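Local coordinates for protein post-proline cleaving enzyme (Rickettsia typhi, PDB 4HVT) that probably acts as a serine-type oligopeptidase that cleaves peptides after proline residues, at residues S456-K469 / V505-R517. Numbering follows the deposited sequence.
Sequences SFDGVKIPYFLVYK and VKNAGVSVLANIR. With EDO (1,2-ethanediol), chain D.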
loop_
_atom_site.group_PDB
_atom_site.type_symbol
_atom_site.label_atom_id
_atom_site.label_comp_id
_atom_site.label_asym_id
_atom_site.label_seq_id
_atom_site.Cartn_x
_atom_site.Cartn_y
_atom_site.Cartn_z
ATOM N N SER A 456 5.473 1.611 -26.687
ATOM C CA SER A 456 4.086 2.030 -26.613
ATOM C C SER A 456 3.701 2.825 -27.847
ATOM O O SER A 456 4.542 3.087 -28.747
ATOM C CB SER A 456 3.800 2.800 -25.342
ATOM O OG SER A 456 2.389 2.884 -25.065
ATOM N N PHE A 457 2.426 3.158 -27.901
ATOM C CA PHE A 457 1.819 3.847 -29.043
ATOM C C PHE A 457 2.510 5.131 -29.472
ATOM O O PHE A 457 2.411 5.484 -30.666
ATOM C CB PHE A 457 0.342 4.164 -28.773
ATOM C CG PHE A 457 0.130 5.342 -27.861
ATOM C CD1 PHE A 457 0.535 5.285 -26.526
ATOM C CD2 PHE A 457 -0.485 6.525 -28.317
ATOM C CE1 PHE A 457 0.335 6.343 -25.654
ATOM C CE2 PHE A 457 -0.665 7.601 -27.424
ATOM C CZ PHE A 457 -0.272 7.505 -26.115
ATOM N N ASP A 458 3.178 5.817 -28.540
ATOM C CA ASP A 458 3.901 7.093 -28.788
ATOM C C ASP A 458 5.424 6.935 -28.832
ATOM O O ASP A 458 6.175 7.914 -28.726
ATOM C CB ASP A 458 3.493 8.164 -27.748
ATOM C CG ASP A 458 3.890 7.794 -26.329
ATOM O OD1 ASP A 458 4.355 6.642 -26.128
ATOM O OD2 ASP A 458 3.685 8.624 -25.407
ATOM N N GLY A 459 5.910 5.704 -28.978
ATOM C CA GLY A 459 7.367 5.431 -29.010
ATOM C C GLY A 459 8.093 5.271 -27.667
ATOM O O GLY A 459 9.259 4.780 -27.626
ATOM N N VAL A 460 7.450 5.678 -26.568
ATOM C CA VAL A 460 7.988 5.488 -25.198
ATOM C C VAL A 460 8.148 3.999 -24.807
ATOM O O VAL A 460 7.261 3.152 -25.032
ATOM C CB VAL A 460 7.078 6.242 -24.150
ATOM C CG1 VAL A 460 7.535 6.037 -22.710
ATOM C CG2 VAL A 460 7.035 7.753 -24.408
ATOM N N LYS A 461 9.335 3.673 -24.282
ATOM C CA LYS A 461 9.627 2.364 -23.737
ATOM C C LYS A 461 9.054 2.122 -22.349
ATOM O O LYS A 461 9.275 2.901 -21.406
ATOM C CB LYS A 461 11.131 2.090 -23.718
ATOM C CG LYS A 461 11.912 2.391 -24.990
ATOM C CD LYS A 461 11.440 1.625 -26.191
ATOM C CE LYS A 461 12.380 1.934 -27.363
ATOM N NZ LYS A 461 11.877 1.441 -28.654
ATOM N N ILE A 462 8.394 0.975 -22.204
ATOM C CA ILE A 462 7.690 0.609 -21.004
ATOM C C ILE A 462 8.382 -0.627 -20.468
ATOM O O ILE A 462 8.397 -1.649 -21.129
ATOM C CB ILE A 462 6.196 0.236 -21.328
ATOM C CG1 ILE A 462 5.504 1.364 -22.119
ATOM C CG2 ILE A 462 5.414 -0.108 -20.069
ATOM C CD1 ILE A 462 5.551 2.754 -21.522
ATOM N N PRO A 463 8.934 -0.539 -19.258
ATOM C CA PRO A 463 9.566 -1.706 -18.675
ATOM C C PRO A 463 8.552 -2.767 -18.331
ATOM O O PRO A 463 7.412 -2.465 -17.957
ATOM C CB PRO A 463 10.152 -1.195 -17.357
ATOM C CG PRO A 463 10.181 0.274 -17.466
ATOM C CD PRO A 463 9.032 0.634 -18.384
ATOM N N TYR A 464 8.978 -4.011 -18.429
ATOM C CA TYR A 464 8.266 -5.085 -17.811
ATOM C C TYR A 464 9.224 -6.202 -17.373
ATOM O O TYR A 464 10.324 -6.353 -17.917
ATOM C CB TYR A 464 7.147 -5.648 -18.701
ATOM C CG TYR A 464 7.525 -6.338 -19.996
ATOM C CD1 TYR A 464 7.726 -5.604 -21.179
ATOM C CD2 TYR A 464 7.611 -7.699 -20.065
ATOM C CE1 TYR A 464 8.016 -6.220 -22.402
ATOM C CE2 TYR A 464 7.890 -8.320 -21.272
ATOM C CZ TYR A 464 8.078 -7.589 -22.446
ATOM O OH TYR A 464 8.410 -8.302 -23.617
ATOM N N PHE A 465 8.776 -6.930 -16.366
ATOM C CA PHE A 465 9.470 -8.041 -15.741
ATOM C C PHE A 465 8.786 -9.362 -16.068
ATOM O O PHE A 465 7.563 -9.550 -15.845
ATOM C CB PHE A 465 9.604 -7.811 -14.256
ATOM C CG PHE A 465 10.498 -6.664 -13.943
ATOM C CD1 PHE A 465 11.858 -6.841 -13.797
ATOM C CD2 PHE A 465 9.986 -5.388 -13.855
ATOM C CE1 PHE A 465 12.703 -5.748 -13.534
ATOM C CE2 PHE A 465 10.783 -4.304 -13.644
ATOM C CZ PHE A 465 12.160 -4.466 -13.421
ATOM N N LEU A 466 9.580 -10.259 -16.639
ATOM C CA LEU A 466 9.102 -11.517 -17.115
ATOM C C LEU A 466 9.784 -12.635 -16.294
ATOM O O LEU A 466 11.024 -12.662 -16.207
ATOM C CB LEU A 466 9.508 -11.649 -18.573
ATOM C CG LEU A 466 9.281 -12.998 -19.216
ATOM C CD1 LEU A 466 7.817 -13.409 -19.339
ATOM C CD2 LEU A 466 9.946 -13.003 -20.600
ATOM N N VAL A 467 8.996 -13.530 -15.687
ATOM C CA VAL A 467 9.515 -14.651 -14.889
ATOM C C VAL A 467 8.900 -15.953 -15.421
ATOM O O VAL A 467 7.676 -16.049 -15.637
ATOM C CB VAL A 467 9.154 -14.523 -13.399
ATOM C CG1 VAL A 467 9.551 -15.771 -12.597
ATOM C CG2 VAL A 467 9.862 -13.324 -12.822
ATOM N N TYR A 468 9.743 -16.952 -15.658
ATOM C CA TYR A 468 9.266 -18.225 -16.179
ATOM C C TYR A 468 10.154 -19.360 -15.692
ATOM O O TYR A 468 11.265 -19.159 -15.139
ATOM C CB TYR A 468 9.152 -18.245 -17.728
ATOM C CG TYR A 468 10.420 -17.961 -18.492
ATOM C CD1 TYR A 468 10.771 -16.660 -18.878
ATOM C CD2 TYR A 468 11.253 -19.001 -18.872
ATOM C CE1 TYR A 468 11.938 -16.430 -19.617
ATOM C CE2 TYR A 468 12.401 -18.765 -19.592
ATOM C CZ TYR A 468 12.723 -17.480 -19.977
ATOM O OH TYR A 468 13.921 -17.301 -20.658
ATOM N N LYS A 469 9.634 -20.558 -15.860
ATOM C CA LYS A 469 10.407 -21.756 -15.469
ATOM C C LYS A 469 11.330 -22.199 -16.614
ATOM O O LYS A 469 10.918 -22.249 -17.758
ATOM C CB LYS A 469 9.426 -22.853 -15.070
ATOM C CG LYS A 469 10.048 -23.985 -14.266
ATOM C CD LYS A 469 8.998 -25.048 -13.951
ATOM C CE LYS A 469 9.549 -26.207 -13.124
ATOM N NZ LYS A 469 8.464 -26.943 -12.398
ATOM N N VAL A 505 4.348 -20.188 -11.186
ATOM C CA VAL A 505 5.536 -20.310 -12.057
ATOM C C VAL A 505 6.148 -21.703 -11.956
ATOM O O VAL A 505 6.586 -22.273 -12.970
ATOM C CB VAL A 505 6.608 -19.230 -11.778
ATOM C CG1 VAL A 505 7.712 -19.290 -12.817
ATOM C CG2 VAL A 505 5.998 -17.823 -11.814
ATOM N N LYS A 506 6.101 -22.281 -10.771
ATOM C CA LYS A 506 6.557 -23.681 -10.573
ATOM C C LYS A 506 5.711 -24.702 -11.312
ATOM O O LYS A 506 6.157 -25.824 -11.593
ATOM C CB LYS A 506 6.607 -24.006 -9.070
ATOM C CG LYS A 506 7.041 -25.424 -8.687
ATOM C CD LYS A 506 7.193 -25.502 -7.172
ATOM C CE LYS A 506 7.912 -26.757 -6.674
ATOM N NZ LYS A 506 8.216 -26.582 -5.218
ATOM N N ASN A 507 4.479 -24.336 -11.637
ATOM C CA ASN A 507 3.599 -25.151 -12.437
ATOM C C ASN A 507 3.638 -24.757 -13.929
ATOM O O ASN A 507 2.743 -25.128 -14.713
ATOM C CB ASN A 507 2.200 -25.066 -11.797
ATOM C CG ASN A 507 2.092 -25.942 -10.581
ATOM O OD1 ASN A 507 2.479 -27.107 -10.634
ATOM N ND2 ASN A 507 1.548 -25.432 -9.509
ATOM N N ALA A 508 4.689 -24.016 -14.275
ATOM C CA ALA A 508 5.096 -23.640 -15.642
ATOM C C ALA A 508 4.239 -22.501 -16.234
ATOM O O ALA A 508 4.290 -22.242 -17.433
ATOM C CB ALA A 508 5.171 -24.853 -16.576
ATOM N N GLY A 509 3.523 -21.796 -15.348
ATOM C CA GLY A 509 2.919 -20.514 -15.717
ATOM C C GLY A 509 3.973 -19.445 -15.833
ATOM O O GLY A 509 5.046 -19.510 -15.200
ATOM N N VAL A 510 3.656 -18.387 -16.579
ATOM C CA VAL A 510 4.576 -17.282 -16.768
ATOM C C VAL A 510 3.976 -16.143 -15.992
ATOM O O VAL A 510 2.760 -15.966 -16.023
ATOM C CB VAL A 510 4.632 -16.936 -18.281
ATOM C CG1 VAL A 510 5.461 -15.705 -18.516
ATOM C CG2 VAL A 510 5.254 -18.095 -19.066
ATOM N N SER A 511 4.851 -15.351 -15.345
ATOM C CA SER A 511 4.434 -14.160 -14.603
ATOM C C SER A 511 4.978 -12.891 -15.268
ATOM O O SER A 511 6.148 -12.835 -15.635
ATOM C CB SER A 511 4.952 -14.220 -13.163
ATOM O OG SER A 511 4.213 -15.158 -12.388
ATOM N N VAL A 512 4.136 -11.844 -15.374
ATOM C CA VAL A 512 4.597 -10.616 -15.958
ATOM C C VAL A 512 4.095 -9.431 -15.174
ATOM O O VAL A 512 2.946 -9.413 -14.771
ATOM C CB VAL A 512 4.165 -10.447 -17.430
ATOM C CG1 VAL A 512 4.793 -9.231 -18.082
ATOM C CG2 VAL A 512 4.548 -11.681 -18.221
ATOM N N LEU A 513 5.001 -8.481 -14.956
ATOM C CA LEU A 513 4.667 -7.215 -14.295
ATOM C C LEU A 513 5.059 -6.083 -15.214
ATOM O O LEU A 513 6.232 -5.961 -15.561
ATOM C CB LEU A 513 5.488 -7.067 -12.992
ATOM C CG LEU A 513 5.295 -5.796 -12.155
ATOM C CD1 LEU A 513 3.947 -5.841 -11.523
ATOM C CD2 LEU A 513 6.393 -5.782 -11.093
ATOM N N ALA A 514 4.103 -5.224 -15.531
ATOM C CA ALA A 514 4.303 -4.090 -16.440
ATOM C C ALA A 514 4.325 -2.725 -15.724
ATOM O O ALA A 514 3.393 -2.351 -15.049
ATOM C CB ALA A 514 3.248 -4.096 -17.529
ATOM N N ASN A 515 5.411 -1.991 -15.900
ATOM C CA ASN A 515 5.609 -0.717 -15.243
ATOM C C ASN A 515 5.055 0.426 -16.075
ATOM O O ASN A 515 5.739 1.350 -16.570
ATOM C CB ASN A 515 7.110 -0.569 -14.934
ATOM C CG ASN A 515 7.592 -1.679 -14.027
ATOM O OD1 ASN A 515 8.259 -2.593 -14.478
ATOM N ND2 ASN A 515 7.252 -1.599 -12.739
ATOM N N ILE A 516 3.761 0.375 -16.223
ATOM C CA ILE A 516 3.074 1.319 -17.080
ATOM C C ILE A 516 2.994 2.749 -16.531
ATOM O O ILE A 516 3.133 3.006 -15.321
ATOM C CB ILE A 516 1.634 0.827 -17.389
ATOM C CG1 ILE A 516 0.691 0.935 -16.160
ATOM C CG2 ILE A 516 1.713 -0.580 -18.022
ATOM C CD1 ILE A 516 -0.697 0.292 -16.366
ATOM N N ARG A 517 2.823 3.694 -17.438
ATOM C CA ARG A 517 2.687 5.103 -17.001
ATOM C C ARG A 517 1.465 5.291 -16.101
ATOM O O ARG A 517 0.570 4.460 -16.096
ATOM C CB ARG A 517 2.729 6.050 -18.187
ATOM C CG ARG A 517 4.147 6.232 -18.713
ATOM C CD ARG A 517 4.219 6.998 -20.005
ATOM N NE ARG A 517 3.706 6.222 -21.152
ATOM C CZ ARG A 517 3.725 6.646 -22.416
ATOM N NH1 ARG A 517 4.237 7.839 -22.716
ATOM N NH2 ARG A 517 3.220 5.891 -23.370
HETATM C C1 EDO D . 12.491 3.602 -19.933
HETATM O O1 EDO D . 13.636 4.208 -20.560
HETATM C C2 EDO D . 11.393 4.632 -19.776
HETATM O O2 EDO D . 10.935 5.056 -21.054
HETATM O O HOH W 1 6.902 -20.722 -16.729
#
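Antiparallel pairing joins strands 461-469 and 510-514, neighbours in the mixed sheet of the alpha/beta-hydrolase domain. Phe465 with Leu513 and Val467 with Ser511 are hydrogen-bonded pairs. Tyr464 with Ala514 and Leu466 with Val512 are non-hydrogen-bonded pairs. Asn515 N extends the pairing to Pro463 O (2.9 Å), and a water bridges Lys469 N and Gly509 O.

Leu466 CD1 presses tightly on Val510 CG1 (3.4 Å) and touches Val512 CG2. Asn515 OD1 lies at the edge of the Phe465 ring, near its plane, 3.2 Å from CE2, with amide and ring planes at 90°. Asn515 ND2 donates a hydrogen bond to Glu521 OE2.

Arg517 grips Asp458 end-on. Arg517 NH1 meets the syn lone pair of Asp458 OD2 at 2.9 Å; Arg517 NH2 reaches Asp458 OD1 at 3.1 Å, on the syn side but tilted from the carboxylate plane. Val460 N approaches OD1 from the opposite face, closing an Asx turn. Val460 CB lies over one guanidinium face, offset toward its rim. Arg517 NE pairs with Asp541 of helix 536-551, so two carboxylates fix the group.

At the far end the extended Lys469 chain, with CG anti to the backbone N (chi1 -163°), passes Val505 O and brings NZ to Lys506 O (2.7 Å). Ala508 completes the Schellman motif ending helix 498-505. An antiparallel second strand beside the fourth, in the order 1-2-4-3-5-6-7-8, is typical of the alpha/beta-hydrolase fold.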